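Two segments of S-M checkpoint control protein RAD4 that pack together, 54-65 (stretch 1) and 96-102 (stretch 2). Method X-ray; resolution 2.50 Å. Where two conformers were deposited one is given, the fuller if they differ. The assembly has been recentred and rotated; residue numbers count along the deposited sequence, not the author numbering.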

# COMPACT_ATOMS: atom_id res chain seq x y z
N VAL A 54 10.35 11.34 -3.17
CA VAL A 54 9.60 10.60 -2.16
C VAL A 54 8.41 11.41 -1.63
O VAL A 54 8.56 12.56 -1.21
N ILE A 55 7.24 10.78 -1.64
CA ILE A 55 6.00 11.41 -1.20
C ILE A 55 5.48 10.65 0.02
O ILE A 55 5.67 9.45 0.12
N PRO A 56 4.85 11.36 0.97
CA PRO A 56 4.17 10.61 2.04
C PRO A 56 3.03 9.76 1.48
O PRO A 56 2.35 10.19 0.56
N HIS A 57 2.85 8.57 2.04
CA HIS A 57 1.86 7.63 1.53
C HIS A 57 0.43 8.14 1.65
O HIS A 57 -0.46 7.71 0.92
N TYR A 58 0.21 9.07 2.57
CA TYR A 58 -1.12 9.61 2.83
C TYR A 58 -1.41 10.87 2.04
O TYR A 58 -2.50 11.44 2.14
N PHE A 59 -0.43 11.32 1.25
CA PHE A 59 -0.59 12.53 0.46
C PHE A 59 -1.49 12.28 -0.74
O PHE A 59 -1.25 11.35 -1.52
N PRO A 60 -2.54 13.11 -0.90
CA PRO A 60 -3.50 12.99 -2.00
C PRO A 60 -2.83 13.12 -3.36
O PRO A 60 -2.14 14.11 -3.62
N VAL A 61 -3.03 12.13 -4.23
CA VAL A 61 -2.43 12.10 -5.55
C VAL A 61 -2.80 13.34 -6.36
O VAL A 61 -1.96 13.93 -7.05
N ASP A 62 -4.06 13.75 -6.26
CA ASP A 62 -4.58 14.88 -7.02
C ASP A 62 -3.93 16.21 -6.65
O ASP A 62 -3.95 17.15 -7.44
N GLU A 63 -3.35 16.28 -5.45
CA GLU A 63 -2.71 17.51 -4.99
C GLU A 63 -1.22 17.54 -5.31
O GLU A 63 -0.54 18.52 -5.03
N LEU A 64 -0.72 16.46 -5.90
CA LEU A 64 0.70 16.36 -6.23
C LEU A 64 1.06 17.20 -7.45
O LEU A 64 0.35 17.20 -8.45
N PRO A 65 2.19 17.93 -7.37
CA PRO A 65 2.71 18.67 -8.52
C PRO A 65 3.30 17.72 -9.55
O PRO A 65 3.34 16.51 -9.32
N LYS A 96 3.79 3.43 -4.77
CA LYS A 96 3.56 4.69 -5.48
C LYS A 96 2.46 5.47 -4.77
O LYS A 96 1.71 4.90 -3.98
N PRO A 97 2.38 6.79 -5.03
CA PRO A 97 1.25 7.56 -4.52
C PRO A 97 -0.06 6.96 -5.01
O PRO A 97 -0.23 6.76 -6.21
N PHE A 98 -0.97 6.68 -4.08
CA PHE A 98 -2.21 5.99 -4.43
C PHE A 98 -3.43 6.63 -3.78
O PHE A 98 -4.55 6.47 -4.26
N PHE A 99 -3.21 7.34 -2.68
CA PHE A 99 -4.32 7.86 -1.89
C PHE A 99 -5.16 8.92 -2.59
O PHE A 99 -4.64 9.94 -3.05
N ARG A 100 -6.46 8.67 -2.66
CA ARG A 100 -7.41 9.62 -3.22
C ARG A 100 -8.59 9.78 -2.27
O ARG A 100 -9.32 8.82 -2.01
N PRO A 101 -8.79 11.00 -1.75
CA PRO A 101 -9.88 11.30 -0.81
C PRO A 101 -11.27 10.98 -1.36
O PRO A 101 -12.21 10.81 -0.58
N SER A 102 -11.40 10.89 -2.68
CA SER A 102 -12.68 10.57 -3.30
C SER A 102 -13.06 9.11 -3.11
O SER A 102 -14.22 8.73 -3.31

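One backbone hydrogen bond pins these two stretches together, and the side chains are fitted around it. Val-61 N donates to Phe-99 O at 3.0 Å, almost straight at 168°, and the same carbonyl oxygen receives a CA-H...O contact from Pro-60 CA at 3.4 Å. Here the backbones are close, with Pro-60 CA and Phe-99 CA 5.2 Å apart.

Val-61 is the principal bump of stretch 1. Its CA-to-CB bond points toward stretch 2, and with chi1 in t its CG2 reaches into a hollow lined largely by main chain, 3.6 Å from both Pro-97 C and Phe-98 C. The same methyl meets Pro-97 CB at 4.0 Å. The other methyl, CG1, lies over one face of the Arg-100 guanidinium, 3.9 Å from NH2, so the flat group of the arginine (chi1 m, chi2 and chi3 t) packs as a surface against valine.

Pro-97 is the answering bump. It also points toward its partner, and its C-gamma exo ring enters a pocket of aliphatic side chains: Leu-64 CD1 is 3.7 Å from Pro-97 CB, and Ile-55 CG1 is 4.2 Å from Pro-97 CG. Leu-64 (m, t) and Ile-55 (m, m) both point toward stretch 2, and together with Val-61 they give the compact proline apolar neighbours from three residues.

The two phenylalanines use the Pro-56 to Phe-59 type I turn differently. Phe-98, chi1 p, starts away from stretch 1, but its ring end comes back to it, placing one face under His-57 O, which is 4.0 Å from Phe-98 CZ. Phe-99, chi1 t, leaves sideways and lays its ring along the chain after the turn: Tyr-58 O is 3.2 Å from Phe-99 CD2, Phe-59 C sits at the ring edge, and Pro-60 CG lies 4.2 Å from Phe-99 CE2. Tyr-58 and Phe-59 themselves point away, so their contribution here is backbone.

At the exposed margin, Pro-60 CB meets Pro-101 CD at 4.0 Å, proline against proline. Asp-62, chi1 p, starts sideways but brings its carboxylate nearer, with OD1 3.7 Å from Pro-101 CD. A water bridges the remaining gap, donating to Asp-62 OD1 at 3.0 Å and hydrogen bonding to Ser-102 OG at 3.2 Å. The rule is economical: one well-aligned backbone bond lies at the centre, with the valine methyls, proline rings, an arginine plane and two phenylalanine rings packed around it.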

# COMPACT_ATOMS: atom_id res chain seq x y z
CB VAL A 54 10.50 10.16 -1.00
CG1 VAL A 54 9.73 9.27 -0.03
CG2 VAL A 54 11.73 9.43 -1.53
CB ILE A 55 4.94 11.34 -2.32
CG1 ILE A 55 5.52 11.86 -3.64
CG2 ILE A 55 3.68 12.11 -1.96
CD1 ILE A 55 5.95 13.30 -3.59
CB PRO A 56 3.63 11.72 2.96
CG PRO A 56 3.70 12.98 2.15
CD PRO A 56 4.86 12.81 1.23
CB HIS A 57 1.99 6.27 2.24
CG HIS A 57 1.61 6.31 3.69
ND1 HIS A 57 2.55 6.45 4.69
CD2 HIS A 57 0.41 6.24 4.30
CE1 HIS A 57 1.93 6.45 5.86
NE2 HIS A 57 0.63 6.33 5.65
CB TYR A 58 -1.30 9.88 4.33
CG TYR A 58 -0.18 10.69 4.94
CD1 TYR A 58 -0.21 12.08 4.92
CD2 TYR A 58 0.90 10.06 5.54
CE1 TYR A 58 0.81 12.82 5.47
CE2 TYR A 58 1.93 10.80 6.10
CZ TYR A 58 1.88 12.18 6.06
OH TYR A 58 2.90 12.91 6.62
CB PHE A 59 0.78 13.05 0.00
CG PHE A 59 0.79 14.51 -0.34
CD1 PHE A 59 0.33 14.96 -1.56
CD2 PHE A 59 1.28 15.44 0.57
CE1 PHE A 59 0.34 16.31 -1.88
CE2 PHE A 59 1.30 16.79 0.26
CZ PHE A 59 0.83 17.22 -0.96
CB PRO A 60 -4.45 14.16 -1.77
CG PRO A 60 -4.32 14.47 -0.32
CD PRO A 60 -2.89 14.20 0.02
CB VAL A 61 -2.86 10.85 -6.34
CG1 VAL A 61 -2.23 10.83 -7.72
CG2 VAL A 61 -2.49 9.59 -5.57
CB ASP A 62 -6.10 14.96 -6.85
CG ASP A 62 -6.55 14.55 -5.46
OD1 ASP A 62 -6.71 13.34 -5.21
OD2 ASP A 62 -6.75 15.45 -4.61
CB GLU A 63 -2.92 17.70 -3.49
CG GLU A 63 -4.37 17.91 -3.08
CD GLU A 63 -4.52 18.17 -1.60
OE1 GLU A 63 -3.49 18.31 -0.91
OE2 GLU A 63 -5.68 18.24 -1.12
CB LEU A 64 1.11 14.91 -6.47
CG LEU A 64 1.33 14.04 -5.24
CD1 LEU A 64 1.69 12.62 -5.65
CD2 LEU A 64 2.43 14.64 -4.37
CB PRO A 65 3.83 19.52 -7.90
CG PRO A 65 4.26 18.75 -6.70
CD PRO A 65 3.02 18.11 -6.16
CB LYS A 96 3.14 4.41 -6.92
CG LYS A 96 4.26 3.96 -7.82
CD LYS A 96 3.76 3.72 -9.24
CE LYS A 96 2.69 2.64 -9.27
NZ LYS A 96 3.20 1.33 -8.77
CB PRO A 97 1.47 8.94 -5.15
CG PRO A 97 2.94 9.03 -5.34
CD PRO A 97 3.38 7.64 -5.70
CB PHE A 98 -2.13 4.51 -4.03
CG PHE A 98 -1.92 4.29 -2.56
CD1 PHE A 98 -3.00 4.27 -1.68
CD2 PHE A 98 -0.65 4.10 -2.05
CE1 PHE A 98 -2.81 4.06 -0.33
CE2 PHE A 98 -0.45 3.89 -0.69
CZ PHE A 98 -1.53 3.88 0.17
CB PHE A 99 -3.85 8.38 -0.53
CG PHE A 99 -4.94 8.99 0.29
CD1 PHE A 99 -5.93 8.19 0.85
CD2 PHE A 99 -5.01 10.36 0.49
CE1 PHE A 99 -6.94 8.74 1.60
CE2 PHE A 99 -6.02 10.92 1.24
CZ PHE A 99 -6.99 10.11 1.80
CB ARG A 100 -7.89 9.16 -4.60
CG ARG A 100 -6.83 9.21 -5.68
CD ARG A 100 -7.38 8.71 -7.01
NE ARG A 100 -6.45 8.92 -8.11
CZ ARG A 100 -5.51 8.05 -8.47
NH1 ARG A 100 -5.38 6.91 -7.81
NH2 ARG A 100 -4.70 8.32 -9.49
CB PRO A 101 -9.74 12.81 -0.60
CG PRO A 101 -8.30 13.09 -0.86
CD PRO A 101 -7.92 12.17 -1.97
CB SER A 102 -12.66 10.93 -4.79
OG SER A 102 -11.63 10.23 -5.47
O HOH W 1 -9.56 12.60 -4.84